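PDB 3O0H: glutathione reductase from Bartonella henselae, which probably catalyses the NADPH-dependent reduction of glutathione disulfide to glutathione, using a bound FAD and a redox-active cysteine pair. Local coordinates for residues L413-V427 with I439-D453. Residues are numbered along the deposited sequence; the frame is centred on the assembly and turned at random.
Sequences LVVDGESRIVVGAHV and IGISLKGKLTKDIFD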
loop_
_atom_site.group_PDB
_atom_site.type_symbol
_atom_site.label_atom_id
_atom_site.label_comp_id
_atom_site.label_asym_id
_atom_site.label_seq_id
_atom_site.Cartn_x
_atom_site.Cartn_y
_atom_site.Cartn_z
ATOM N N LEU B 413 1.029 5.695 -15.645
ATOM C CA LEU B 413 1.267 7.115 -15.410
ATOM C C LEU B 413 1.053 7.879 -16.716
ATOM O O LEU B 413 1.470 7.461 -17.770
ATOM C CB LEU B 413 2.663 7.311 -14.867
ATOM C CG LEU B 413 3.002 6.629 -13.549
ATOM C CD1 LEU B 413 4.473 6.816 -13.190
ATOM C CD2 LEU B 413 2.095 7.131 -12.455
ATOM N N VAL B 414 0.374 9.011 -16.619
ATOM C CA VAL B 414 0.017 9.806 -17.752
ATOM C C VAL B 414 0.827 11.093 -17.596
ATOM O O VAL B 414 0.739 11.788 -16.589
ATOM C CB VAL B 414 -1.466 10.095 -17.797
ATOM C CG1 VAL B 414 -1.758 10.995 -19.009
ATOM C CG2 VAL B 414 -2.308 8.809 -17.897
ATOM N N VAL B 415 1.629 11.401 -18.586
ATOM C CA VAL B 415 2.650 12.454 -18.402
ATOM C C VAL B 415 2.508 13.550 -19.469
ATOM O O VAL B 415 2.298 13.246 -20.634
ATOM C CB VAL B 415 4.060 11.798 -18.377
ATOM C CG1 VAL B 415 5.172 12.859 -18.331
ATOM C CG2 VAL B 415 4.156 10.813 -17.172
ATOM N N ASP B 416 2.615 14.816 -19.061
ATOM C CA ASP B 416 2.632 15.918 -20.007
ATOM C C ASP B 416 4.061 15.961 -20.520
ATOM O O ASP B 416 4.978 16.265 -19.784
ATOM C CB ASP B 416 2.199 17.219 -19.309
ATOM C CG ASP B 416 2.406 18.480 -20.177
ATOM O OD1 ASP B 416 2.871 18.364 -21.315
ATOM O OD2 ASP B 416 2.107 19.577 -19.668
ATOM N N GLY B 417 4.239 15.626 -21.783
ATOM C CA GLY B 417 5.569 15.587 -22.429
ATOM C C GLY B 417 6.356 16.892 -22.476
ATOM O O GLY B 417 7.572 16.873 -22.567
ATOM N N GLU B 418 5.679 18.030 -22.421
ATOM C CA GLU B 418 6.381 19.306 -22.470
ATOM C C GLU B 418 6.877 19.704 -21.102
ATOM O O GLU B 418 7.992 20.124 -20.993
ATOM C CB GLU B 418 5.500 20.421 -23.015
ATOM C CG GLU B 418 5.174 20.247 -24.485
ATOM C CD GLU B 418 4.099 21.229 -24.965
ATOM O OE1 GLU B 418 3.007 21.321 -24.325
ATOM O OE2 GLU B 418 4.344 21.867 -26.011
ATOM N N SER B 419 6.042 19.604 -20.071
ATOM C CA SER B 419 6.467 19.979 -18.701
ATOM C C SER B 419 7.138 18.804 -17.952
ATOM O O SER B 419 7.812 19.020 -16.949
ATOM C CB SER B 419 5.274 20.433 -17.873
ATOM O OG SER B 419 4.454 19.290 -17.627
ATOM N N ARG B 420 6.956 17.587 -18.451
ATOM C CA ARG B 420 7.349 16.339 -17.753
ATOM C C ARG B 420 6.518 16.065 -16.470
ATOM O O ARG B 420 6.745 15.068 -15.789
ATOM C CB ARG B 420 8.871 16.278 -17.485
ATOM C CG ARG B 420 9.740 16.056 -18.785
ATOM C CD ARG B 420 9.652 14.600 -19.305
ATOM N NE ARG B 420 10.415 13.596 -18.518
ATOM C CZ ARG B 420 10.311 12.263 -18.661
ATOM N NH1 ARG B 420 9.465 11.741 -19.550
ATOM N NH2 ARG B 420 11.072 11.433 -17.928
ATOM N N ILE B 421 5.515 16.894 -16.173
ATOM C CA ILE B 421 4.681 16.668 -14.980
ATOM C C ILE B 421 3.794 15.404 -15.157
ATOM O O ILE B 421 3.177 15.195 -16.218
ATOM C CB ILE B 421 3.825 17.900 -14.638
ATOM C CG1 ILE B 421 4.717 19.106 -14.269
ATOM C CG2 ILE B 421 2.932 17.586 -13.464
ATOM C CD1 ILE B 421 3.980 20.459 -14.150
ATOM N N VAL B 422 3.733 14.575 -14.118
ATOM C CA VAL B 422 2.790 13.437 -14.095
ATOM C C VAL B 422 1.435 14.052 -13.774
ATOM O O VAL B 422 1.233 14.625 -12.687
ATOM C CB VAL B 422 3.122 12.407 -13.057
ATOM C CG1 VAL B 422 2.139 11.223 -13.175
ATOM C CG2 VAL B 422 4.570 11.970 -13.190
ATOM N N VAL B 423 0.539 13.979 -14.755
ATOM C CA VAL B 423 -0.783 14.576 -14.677
ATOM C C VAL B 423 -1.910 13.606 -14.396
ATOM O O VAL B 423 -3.046 14.033 -14.161
ATOM C CB VAL B 423 -1.126 15.336 -15.963
ATOM C CG1 VAL B 423 -0.087 16.488 -16.185
ATOM C CG2 VAL B 423 -1.209 14.402 -17.174
ATOM N N GLY B 424 -1.623 12.313 -14.430
ATOM C CA GLY B 424 -2.614 11.294 -14.071
ATOM C C GLY B 424 -1.922 10.000 -13.640
ATOM O O GLY B 424 -0.832 9.693 -14.123
ATOM N N ALA B 425 -2.565 9.246 -12.746
ATOM C CA ALA B 425 -2.037 7.969 -12.294
ATOM C C ALA B 425 -3.234 7.071 -11.946
ATOM O O ALA B 425 -4.161 7.494 -11.226
ATOM C CB ALA B 425 -1.099 8.139 -11.049
ATOM N N HIS B 426 -3.160 5.833 -12.438
ATOM C CA HIS B 426 -4.265 4.871 -12.438
ATOM C C HIS B 426 -3.754 3.488 -12.087
ATOM O O HIS B 426 -2.767 3.038 -12.652
ATOM C CB HIS B 426 -4.940 4.875 -13.810
ATOM C CG HIS B 426 -5.204 6.253 -14.302
ATOM N ND1 HIS B 426 -6.171 7.065 -13.744
ATOM C CD2 HIS B 426 -4.552 7.011 -15.220
ATOM C CE1 HIS B 426 -6.123 8.248 -14.328
ATOM N NE2 HIS B 426 -5.167 8.233 -15.248
ATOM N N VAL B 427 -4.417 2.822 -11.140
ATOM C CA VAL B 427 -3.918 1.597 -10.557
ATOM C C VAL B 427 -5.106 0.655 -10.416
ATOM O O VAL B 427 -6.196 1.067 -9.995
ATOM C CB VAL B 427 -3.270 1.831 -9.189
ATOM C CG1 VAL B 427 -2.686 0.529 -8.565
ATOM C CG2 VAL B 427 -2.177 2.902 -9.222
ATOM N N ILE B 439 0.570 8.047 -4.382
ATOM C CA ILE B 439 0.959 8.701 -5.630
ATOM C C ILE B 439 0.306 10.106 -5.716
ATOM O O ILE B 439 0.875 11.064 -6.262
ATOM C CB ILE B 439 0.543 7.823 -6.823
ATOM C CG1 ILE B 439 1.243 6.461 -6.783
ATOM C CG2 ILE B 439 0.873 8.471 -8.141
ATOM C CD1 ILE B 439 0.830 5.556 -7.960
ATOM N N GLY B 440 -0.890 10.236 -5.130
ATOM C CA GLY B 440 -1.627 11.460 -5.176
ATOM C C GLY B 440 -0.894 12.632 -4.499
ATOM O O GLY B 440 -1.023 13.789 -4.889
ATOM N N ILE B 441 -0.103 12.315 -3.488
ATOM C CA ILE B 441 0.722 13.315 -2.832
ATOM C C ILE B 441 1.777 13.840 -3.820
ATOM O O ILE B 441 1.966 15.059 -3.935
ATOM C CB ILE B 441 1.426 12.701 -1.611
ATOM C CG1 ILE B 441 0.374 12.225 -0.570
ATOM C CG2 ILE B 441 2.422 13.711 -0.960
ATOM C CD1 ILE B 441 1.043 11.383 0.531
ATOM N N SER B 442 2.424 12.925 -4.543
ATOM C CA SER B 442 3.404 13.298 -5.538
ATOM C C SER B 442 2.779 14.135 -6.653
ATOM O O SER B 442 3.360 15.138 -7.061
ATOM C CB SER B 442 4.093 12.051 -6.068
ATOM O OG SER B 442 4.810 11.425 -4.996
ATOM N N LEU B 443 1.592 13.756 -7.119
ATOM C CA LEU B 443 0.874 14.523 -8.151
ATOM C C LEU B 443 0.414 15.904 -7.635
ATOM O O LEU B 443 0.520 16.906 -8.361
ATOM C CB LEU B 443 -0.289 13.758 -8.772
ATOM C CG LEU B 443 0.065 12.906 -10.003
ATOM C CD1 LEU B 443 1.023 11.844 -9.618
ATOM C CD2 LEU B 443 -1.145 12.294 -10.664
ATOM N N LYS B 444 -0.045 15.977 -6.385
ATOM C CA LYS B 444 -0.375 17.285 -5.766
ATOM C C LYS B 444 0.838 18.215 -5.811
ATOM O O LYS B 444 0.699 19.430 -5.952
ATOM C CB LYS B 444 -0.879 17.111 -4.302
ATOM C CG LYS B 444 -1.588 18.353 -3.745
ATOM C CD LYS B 444 -2.939 18.551 -4.461
ATOM C CE LYS B 444 -3.790 19.677 -3.917
ATOM N NZ LYS B 444 -4.909 19.899 -4.860
ATOM N N GLY B 445 2.021 17.636 -5.648
ATOM C CA GLY B 445 3.276 18.326 -5.710
ATOM C C GLY B 445 3.789 18.655 -7.105
ATOM O O GLY B 445 4.816 19.321 -7.213
ATOM N N LYS B 446 3.074 18.189 -8.129
ATOM C CA LYS B 446 3.445 18.371 -9.553
ATOM C C LYS B 446 4.834 17.832 -9.846
ATOM O O LYS B 446 5.567 18.351 -10.682
ATOM C CB LYS B 446 3.305 19.825 -9.958
ATOM C CG LYS B 446 1.902 20.369 -9.665
ATOM C CD LYS B 446 0.973 20.264 -10.819
ATOM C CE LYS B 446 -0.442 20.770 -10.446
ATOM N NZ LYS B 446 -0.342 22.141 -9.966
ATOM N N LEU B 447 5.182 16.735 -9.194
ATOM C CA LEU B 447 6.486 16.148 -9.435
ATOM C C LEU B 447 6.556 15.629 -10.861
ATOM O O LEU B 447 5.567 15.111 -11.414
ATOM C CB LEU B 447 6.753 15.022 -8.450
ATOM C CG LEU B 447 6.958 15.445 -6.990
ATOM C CD1 LEU B 447 7.355 14.200 -6.154
ATOM C CD2 LEU B 447 8.047 16.534 -6.821
ATOM N N THR B 448 7.749 15.711 -11.422
ATOM C CA THR B 448 7.961 15.319 -12.797
ATOM C C THR B 448 8.306 13.833 -12.832
ATOM O O THR B 448 8.697 13.224 -11.815
ATOM C CB THR B 448 9.071 16.130 -13.462
ATOM O OG1 THR B 448 10.285 15.994 -12.707
ATOM C CG2 THR B 448 8.698 17.625 -13.544
ATOM N N LYS B 449 8.124 13.255 -14.009
ATOM C CA LYS B 449 8.385 11.859 -14.221
ATOM C C LYS B 449 9.851 11.519 -13.895
ATOM O O LYS B 449 10.150 10.419 -13.402
ATOM C CB LYS B 449 8.057 11.517 -15.672
ATOM C CG LYS B 449 8.314 10.052 -16.052
ATOM C CD LYS B 449 7.650 9.043 -15.077
ATOM C CE LYS B 449 7.680 7.597 -15.701
ATOM N NZ LYS B 449 9.037 7.179 -16.148
ATOM N N ASP B 450 10.755 12.480 -14.131
ATOM C CA ASP B 450 12.160 12.338 -13.789
ATOM C C ASP B 450 12.415 12.064 -12.311
ATOM O O ASP B 450 13.347 11.360 -11.971
ATOM C CB ASP B 450 12.937 13.580 -14.251
ATOM C CG ASP B 450 12.848 13.748 -15.730
ATOM O OD1 ASP B 450 13.544 12.973 -16.408
ATOM O OD2 ASP B 450 12.020 14.582 -16.206
ATOM N N ILE B 451 11.598 12.612 -11.436
ATOM C CA ILE B 451 11.774 12.414 -10.001
ATOM C C ILE B 451 11.315 11.007 -9.616
ATOM O O ILE B 451 11.936 10.366 -8.752
ATOM C CB ILE B 451 10.965 13.417 -9.166
ATOM C CG1 ILE B 451 11.438 14.872 -9.400
ATOM C CG2 ILE B 451 10.986 13.022 -7.645
ATOM C CD1 ILE B 451 12.897 15.142 -9.243
ATOM N N PHE B 452 10.232 10.529 -10.234
ATOM C CA PHE B 452 9.823 9.135 -10.066
ATOM C C PHE B 452 10.987 8.215 -10.424
ATOM O O PHE B 452 11.314 7.277 -9.675
ATOM C CB PHE B 452 8.607 8.785 -10.954
ATOM C CG PHE B 452 7.267 9.242 -10.404
ATOM C CD1 PHE B 452 6.925 10.584 -10.333
ATOM C CD2 PHE B 452 6.315 8.313 -10.013
ATOM C CE1 PHE B 452 5.679 11.012 -9.852
ATOM C CE2 PHE B 452 5.051 8.737 -9.504
ATOM C CZ PHE B 452 4.739 10.086 -9.427
ATOM N N ASP B 453 11.608 8.457 -11.585
ATOM C CA ASP B 453 12.682 7.584 -12.064
ATOM C C ASP B 453 13.927 7.641 -11.176
ATOM O O ASP B 453 14.711 6.692 -11.141
ATOM C CB ASP B 453 13.104 7.972 -13.480
ATOM C CG ASP B 453 12.051 7.700 -14.514
ATOM O OD1 ASP B 453 11.000 7.127 -14.192
ATOM O OD2 ASP B 453 12.303 8.061 -15.675
HETATM O O HOH W 1 10.845 8.493 -17.828
HETATM O O HOH W 2 -0.001 16.629 -11.131
HETATM O O HOH W 3 2.904 15.251 -10.654
#
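R420 O is held by two groups of 439-453: K449 N, in the first turn of helix 449-453, donates to R420 O at 2.9 Å, and T448 CA adds a CH···O contact. A weak, nearly straight bond from V422 N to L447 O flanks the I421/T448 pair on its other side, and the two bonds make I421 and T448 a single beta bridge.

R420 then reaches over the helix start. With its chain bent at chi2 (-74°) and chi3 (-75°), the guanidinium lays one face over K449 CB and turns its edge to D450. R420 NE meets D450 OD2 at 3.0 Å, above the carboxylate plane, and R420 NH2 adds a weaker bond to D450 OD1; the two flat groups stand 58° apart. R420 NH1 forms a salt bridge with E389 and a hydrogen bond with Y391, both on strand 387-395. One water accepts from R420 NH2 and K449 NZ and donates to D453 OD2, while K449 NZ also makes a salt bridge to D453 OD1 and a hydrogen bond to M469 O.

Beneath lies an apolar layer. V422 splits its branches: CG1 packs on L443 CD1 at 3.8 Å, and CG2 touches F452 CE1 at 3.6 Å. L413 CD1 approaches the same ring at CD2, and A425 CB sits 3.5 Å from I439 CG2.

Helix 439-444 packs against strand 422-427 of the antiparallel sheet in the dimerisation domain, and S442 OG hydrogen-bonds to S442 OG of the second subunit. R420 NH2 and K449 NZ lie 5.0 Å apart; their charges are probably offset by D450, D453 and E389, which would let the arginine and lysine ends lie side by side.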